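Side-chain contacts in tRNA (adenine-N(1)-)-methyltransferase (Thermus thermophilus, PDB 2PWY), which methylates N1 of adenosine 58 in tRNA with S-adenosyl-L-methionine as methyl donor, an activity needed for growth at extreme temperatures: residues E125-R130 with A160-A165; G8-K13 with A41-G46. All coordinates share one frame; numbering follows the deposited sequence.

Contact 1: E125-R130 with A160-A165; sequences ESYEAR and AELEEA. With SAH (S-adenosyl-L-homocysteine), chain E.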
loop_
_atom_site.group_PDB
_atom_site.type_symbol
_atom_site.label_atom_id
_atom_site.label_comp_id
_atom_site.label_asym_id
_atom_site.label_seq_id
_atom_site.Cartn_x
_atom_site.Cartn_y
_atom_site.Cartn_z
ATOM N N GLU A 125 4.350 -33.107 5.949
ATOM C CA GLU A 125 3.936 -34.173 5.049
ATOM C C GLU A 125 3.672 -33.510 3.707
ATOM O O GLU A 125 2.625 -32.902 3.518
ATOM C CB GLU A 125 2.639 -34.768 5.585
ATOM C CG GLU A 125 2.261 -36.096 4.997
ATOM C CD GLU A 125 2.812 -37.221 5.833
ATOM O OE1 GLU A 125 2.163 -37.597 6.829
ATOM O OE2 GLU A 125 3.908 -37.698 5.503
ATOM N N SER A 126 4.616 -33.622 2.776
ATOM C CA SER A 126 4.579 -32.807 1.571
ATOM C C SER A 126 4.335 -33.631 0.312
ATOM O O SER A 126 4.978 -34.666 0.113
ATOM C CB SER A 126 5.892 -32.017 1.446
ATOM O OG SER A 126 5.797 -31.028 0.440
ATOM N N TYR A 127 3.414 -33.172 -0.533
ATOM C CA TYR A 127 3.047 -33.908 -1.761
ATOM C C TYR A 127 3.392 -33.120 -2.997
ATOM O O TYR A 127 3.152 -31.916 -3.056
ATOM C CB TYR A 127 1.540 -34.239 -1.784
ATOM C CG TYR A 127 1.220 -35.344 -0.822
ATOM C CD1 TYR A 127 1.016 -36.642 -1.271
ATOM C CD2 TYR A 127 1.181 -35.102 0.553
ATOM C CE1 TYR A 127 0.749 -37.678 -0.371
ATOM C CE2 TYR A 127 0.925 -36.127 1.450
ATOM C CZ TYR A 127 0.720 -37.406 0.981
ATOM O OH TYR A 127 0.475 -38.421 1.880
ATOM N N GLU A 128 3.937 -33.806 -3.999
ATOM C CA GLU A 128 4.245 -33.171 -5.276
ATOM C C GLU A 128 3.968 -34.144 -6.421
ATOM O O GLU A 128 4.506 -35.245 -6.427
ATOM C CB GLU A 128 5.716 -32.715 -5.294
ATOM C CG GLU A 128 6.242 -32.233 -6.644
ATOM C CD GLU A 128 5.419 -31.118 -7.253
ATOM O OE1 GLU A 128 5.310 -30.027 -6.631
ATOM O OE2 GLU A 128 4.893 -31.323 -8.368
ATOM N N ALA A 129 3.143 -33.713 -7.379
ATOM C CA ALA A 129 2.705 -34.558 -8.509
ATOM C C ALA A 129 3.771 -34.765 -9.579
ATOM O O ALA A 129 3.777 -35.795 -10.269
ATOM C CB ALA A 129 1.442 -33.973 -9.145
ATOM N N ARG A 130 4.658 -33.788 -9.732
ATOM C CA ARG A 130 5.625 -33.805 -10.833
ATOM C C ARG A 130 7.016 -34.245 -10.369
ATOM O O ARG A 130 7.631 -33.573 -9.540
ATOM C CB ARG A 130 5.678 -32.435 -11.511
ATOM C CG ARG A 130 4.360 -32.028 -12.162
ATOM C CD ARG A 130 4.425 -30.642 -12.782
ATOM N NE ARG A 130 5.326 -30.602 -13.935
ATOM C CZ ARG A 130 5.429 -29.576 -14.777
ATOM N NH1 ARG A 130 4.676 -28.493 -14.614
ATOM N NH2 ARG A 130 6.284 -29.642 -15.791
ATOM N N ALA A 160 -3.888 -39.145 -1.816
ATOM C CA ALA A 160 -3.076 -39.494 -0.650
ATOM C C ALA A 160 -3.848 -40.337 0.360
ATOM O O ALA A 160 -5.034 -40.127 0.571
ATOM C CB ALA A 160 -2.565 -38.238 0.022
ATOM N N GLU A 161 -3.164 -41.295 0.976
ATOM C CA GLU A 161 -3.716 -42.000 2.131
ATOM C C GLU A 161 -3.378 -41.210 3.381
ATOM O O GLU A 161 -2.207 -41.122 3.759
ATOM C CB GLU A 161 -3.132 -43.403 2.233
ATOM C CG GLU A 161 -3.612 -44.318 1.147
ATOM C CD GLU A 161 -3.029 -45.714 1.255
ATOM O OE1 GLU A 161 -2.091 -45.939 2.055
ATOM O OE2 GLU A 161 -3.520 -46.582 0.515
ATOM N N LEU A 162 -4.398 -40.631 4.013
ATOM C CA LEU A 162 -4.191 -39.729 5.145
ATOM C C LEU A 162 -5.022 -40.138 6.353
ATOM O O LEU A 162 -6.133 -40.640 6.198
ATOM C CB LEU A 162 -4.545 -38.282 4.749
ATOM C CG LEU A 162 -3.693 -37.630 3.652
ATOM C CD1 LEU A 162 -4.072 -36.170 3.455
ATOM C CD2 LEU A 162 -2.194 -37.760 3.928
ATOM N N GLU A 163 -4.477 -39.916 7.551
ATOM C CA GLU A 163 -5.235 -40.112 8.781
ATOM C C GLU A 163 -6.156 -38.930 9.028
ATOM O O GLU A 163 -5.717 -37.785 8.984
ATOM C CB GLU A 163 -4.305 -40.282 9.978
ATOM C CG GLU A 163 -3.512 -41.564 9.959
ATOM C CD GLU A 163 -2.680 -41.725 11.200
ATOM O OE1 GLU A 163 -1.739 -40.918 11.394
ATOM O OE2 GLU A 163 -2.967 -42.652 11.981
ATOM N N GLU A 164 -7.425 -39.210 9.314
ATOM C CA GLU A 164 -8.396 -38.152 9.589
ATOM C C GLU A 164 -8.030 -37.333 10.836
ATOM O O GLU A 164 -7.651 -37.882 11.868
ATOM C CB GLU A 164 -9.802 -38.735 9.744
ATOM C CG GLU A 164 -10.864 -37.701 10.109
ATOM C CD GLU A 164 -12.273 -38.271 10.110
ATOM O OE1 GLU A 164 -13.111 -37.762 10.881
ATOM O OE2 GLU A 164 -12.547 -39.228 9.353
ATOM N N ALA A 165 -8.155 -36.014 10.718
ATOM C CA ALA A 165 -7.956 -35.110 11.859
ATOM C C ALA A 165 -6.591 -35.327 12.528
ATOM O O ALA A 165 -6.469 -35.243 13.759
ATOM C CB ALA A 165 -9.104 -35.254 12.877
HETATM N N SAH E . 5.336 -23.505 -2.521
HETATM C CA SAH E . 6.297 -24.132 -3.486
HETATM C CB SAH E . 5.888 -23.849 -4.926
HETATM C CG SAH E . 4.673 -24.675 -5.359
HETATM S SD SAH E . 4.408 -24.488 -7.143
HETATM C C SAH E . 7.689 -23.606 -3.191
HETATM O O SAH E . 7.845 -22.707 -2.351
HETATM O OXT SAH E . 8.674 -24.081 -3.767
HETATM C "C5'" SAH E . 2.980 -25.598 -7.239
HETATM C "C4'" SAH E . 3.397 -27.072 -7.298
HETATM O "O4'" SAH E . 2.281 -27.876 -6.977
HETATM C "C3'" SAH E . 3.889 -27.560 -8.667
HETATM O "O3'" SAH E . 5.157 -28.181 -8.487
HETATM C "C2'" SAH E . 2.825 -28.558 -9.126
HETATM O "O2'" SAH E . 3.349 -29.665 -9.823
HETATM C "C1'" SAH E . 2.262 -29.032 -7.810
HETATM N N9 SAH E . 0.860 -29.476 -7.773
HETATM C C8 SAH E . -0.222 -28.839 -8.313
HETATM N N7 SAH E . -1.323 -29.544 -7.968
HETATM C C5 SAH E . -0.971 -30.585 -7.182
HETATM C C6 SAH E . -1.703 -31.605 -6.562
HETATM N N6 SAH E . -3.038 -31.672 -6.676
HETATM N N1 SAH E . -1.006 -32.544 -5.812
HETATM C C2 SAH E . 0.361 -32.486 -5.690
HETATM N N3 SAH E . 1.070 -31.480 -6.318
HETATM C C4 SAH E . 0.411 -30.548 -7.047
HETATM O O HOH W 1 -0.191 -40.947 0.979
#

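Contact 2: G8-K13 with A41-G46; sequences GPLLLK and ALLEAG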
loop_
_atom_site.group_PDB
_atom_site.type_symbol
_atom_site.label_atom_id
_atom_site.label_comp_id
_atom_site.label_asym_id
_atom_site.label_seq_id
_atom_site.Cartn_x
_atom_site.Cartn_y
_atom_site.Cartn_z
ATOM N N GLY A 8 26.518 -26.415 4.317
ATOM C CA GLY A 8 25.752 -25.129 4.228
ATOM C C GLY A 8 26.326 -24.177 3.189
ATOM O O GLY A 8 27.504 -23.841 3.254
ATOM N N PRO A 9 25.492 -23.720 2.232
ATOM C CA PRO A 9 26.032 -22.887 1.155
ATOM C C PRO A 9 26.405 -21.496 1.646
ATOM O O PRO A 9 26.031 -21.101 2.756
ATOM C CB PRO A 9 24.875 -22.806 0.162
ATOM C CG PRO A 9 23.651 -22.928 1.008
ATOM C CD PRO A 9 24.032 -23.903 2.101
ATOM N N LEU A 10 27.170 -20.771 0.838
ATOM C CA LEU A 10 27.485 -19.388 1.138
ATOM C C LEU A 10 26.765 -18.483 0.159
ATOM O O LEU A 10 26.414 -18.905 -0.934
ATOM C CB LEU A 10 28.999 -19.159 1.027
ATOM C CG LEU A 10 29.874 -19.947 2.005
ATOM C CD1 LEU A 10 31.323 -19.803 1.583
ATOM C CD2 LEU A 10 29.667 -19.469 3.447
ATOM N N LEU A 11 26.529 -17.241 0.563
ATOM C CA LEU A 11 26.044 -16.222 -0.353
ATOM C C LEU A 11 27.103 -15.133 -0.412
ATOM O O LEU A 11 27.506 -14.591 0.621
ATOM C CB LEU A 11 24.696 -15.648 0.101
ATOM C CG LEU A 11 24.032 -14.655 -0.858
ATOM C CD1 LEU A 11 23.295 -15.436 -1.928
ATOM C CD2 LEU A 11 23.075 -13.723 -0.110
ATOM N N LEU A 12 27.559 -14.849 -1.623
ATOM C CA LEU A 12 28.540 -13.806 -1.863
ATOM C C LEU A 12 27.832 -12.593 -2.446
ATOM O O LEU A 12 26.917 -12.737 -3.264
ATOM C CB LEU A 12 29.612 -14.296 -2.841
ATOM C CG LEU A 12 30.296 -15.635 -2.540
ATOM C CD1 LEU A 12 31.392 -15.899 -3.574
ATOM C CD2 LEU A 12 30.854 -15.671 -1.111
ATOM N N LYS A 13 28.238 -11.405 -2.005
ATOM C CA LYS A 13 27.773 -10.154 -2.608
ATOM C C LYS A 13 28.967 -9.308 -3.034
ATOM O O LYS A 13 29.947 -9.152 -2.274
ATOM C CB LYS A 13 26.892 -9.350 -1.649
ATOM C CG LYS A 13 25.548 -10.005 -1.312
ATOM C CD LYS A 13 24.556 -9.004 -0.687
ATOM C CE LYS A 13 24.811 -8.781 0.821
ATOM N NZ LYS A 13 23.705 -8.056 1.550
ATOM N N ALA A 41 39.342 -19.671 0.048
ATOM C CA ALA A 41 39.457 -18.276 0.510
ATOM C C ALA A 41 38.136 -17.820 1.120
ATOM O O ALA A 41 38.115 -17.055 2.090
ATOM C CB ALA A 41 39.856 -17.352 -0.620
ATOM N N LEU A 42 37.039 -18.294 0.528
ATOM C CA LEU A 42 35.688 -17.964 0.982
ATOM C C LEU A 42 35.432 -18.531 2.359
ATOM O O LEU A 42 34.931 -17.840 3.245
ATOM C CB LEU A 42 34.640 -18.484 -0.005
ATOM C CG LEU A 42 34.743 -17.973 -1.442
ATOM C CD1 LEU A 42 33.730 -18.674 -2.353
ATOM C CD2 LEU A 42 34.580 -16.468 -1.533
ATOM N N LEU A 43 35.786 -19.798 2.532
ATOM C CA LEU A 43 35.624 -20.478 3.804
ATOM C C LEU A 43 36.508 -19.841 4.875
ATOM O O LEU A 43 36.095 -19.674 6.027
ATOM C CB LEU A 43 35.924 -21.969 3.637
ATOM C CG LEU A 43 35.021 -22.715 2.630
ATOM C CD1 LEU A 43 35.692 -23.995 2.146
ATOM C CD2 LEU A 43 33.648 -23.020 3.223
ATOM N N GLU A 44 37.719 -19.460 4.480
ATOM C CA GLU A 44 38.639 -18.798 5.394
ATOM C C GLU A 44 38.106 -17.447 5.875
ATOM O O GLU A 44 38.198 -17.131 7.065
ATOM C CB GLU A 44 40.024 -18.700 4.753
ATOM C CG GLU A 44 40.755 -20.032 4.889
ATOM C CD GLU A 44 41.775 -20.317 3.793
ATOM O OE1 GLU A 44 42.054 -19.419 2.963
ATOM O OE2 GLU A 44 42.293 -21.461 3.774
ATOM N N ALA A 45 37.529 -16.669 4.957
ATOM C CA ALA A 45 36.928 -15.381 5.305
ATOM C C ALA A 45 35.738 -15.630 6.232
ATOM O O ALA A 45 35.591 -14.985 7.282
ATOM C CB ALA A 45 36.495 -14.641 4.053
ATOM N N GLY A 46 34.917 -16.602 5.848
ATOM C CA GLY A 46 33.719 -16.983 6.601
ATOM C C GLY A 46 32.587 -15.966 6.562
ATOM O O GLY A 46 32.769 -14.835 6.114
#

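Contact 1: E125-R130 with A160-A165
Y127 and A160, the nearest pair of CA atoms across the contact, lie 8.4 Å apart where the end of strand 123-128 passes the irregular segment 160-165. The phenol of Y127 spans that distance. A chi1 of -74°, which sets the ring opposite the carbonyl carbon, sends it across, and Y127 CE1 comes within 3.4 Å of A160 CB, the methyl approaching obliquely. L162 slides past the ring in the opposite direction and brings CD2 to 3.4 Å from Y127 OH. The hydroxyl also has a polar partner: a water in the plane of the ring lies 2.8 Å from Y127 OH and accepts the N-H of E161, so solvent bridges phenol and backbone. H153 stacks on the same ring. As is common in the Rossmann-like fold of class I methyltransferases, the second strand of the sheet, here 123-128, ends in an acidic residue that holds the cofactor ribose: E128. Its chain bends at chi2 and presents both carboxylate oxygens to S-adenosyl-L-homocysteine: OE1 accepts a hydrogen bond from O3' of the ligand (2.6 Å), OE2 one from O2' (2.7 Å). The backbone N of R130 donates to the anti lone pair of E128 OE2 over 2.8 Å, while G106 N binds OE1, and these second bonds help fix the carboxylate's rotation. A leucine in place of E128 would probably leave both ribose hydroxyls and the R130 N-H without their acceptor. Beyond the carboxylate, R130 lays CD beside O2' of the ligand.

Contact 2: G8-K13 with A41-G46
L42 projects from helix 39-45 into the side chains of L10 and L12, which stand two residues apart on strand 10-13. L10 slants across L42, its CD1 resting 3.9 Å from L42 CB, close to the helix backbone. L12 meets L42 at about a right angle, branch against branch: L12 CD1 lies 3.8 Å from both methyls of L42, and L12 CD2 is equally near L42 CD2. A chi1 of -51° swings the forked end of L12 over to the helix although the CB itself does not point there. L43, at the exposed margin, adds a looser touch, with CD2 4.3 Å from L10 CD1. The axes of strand 10-13 and helix segment 41-45 pass 10.6 Å apart at their closest, at 94°, so a single helical turn rests across the strand. This is a helix packed on the four-stranded antiparallel sheet of the small N-terminal domain, which may take part in tRNA recognition; V61 of the adjacent strand 58-62 touches L10, L12 and A45. The helix ends at A45; the N of G46 still bonds to L42 O, but its positive phi, which favours glycine, breaks the helical path. Across the interface itself, leucine meets leucine, so adhesion comes from dispersion forces and the exclusion of water, and orientation is set by the fit of branched methyls rather than by directional bonds.

Followed from the N terminus, the chain closes two successive loops that neither nest nor cross. Contact 2 comes first: strand 10-13 begins the small domain, and after its neighbour strand 19-22 and the small pair 29-30 and 37-38, the chain returns as helix 39-45 to cover the sheet. The linker then leads into the large catalytic domain, where contact 1 spans a loop holding helix 131-144 and strand 150-154, joining the cofactor-side end of strand 123-128 to the connection that precedes strand 167-173. The two contacts lie on opposite sides of the chain's centre, their nearest atoms about 20 Å apart, and each joins parts of its own domain.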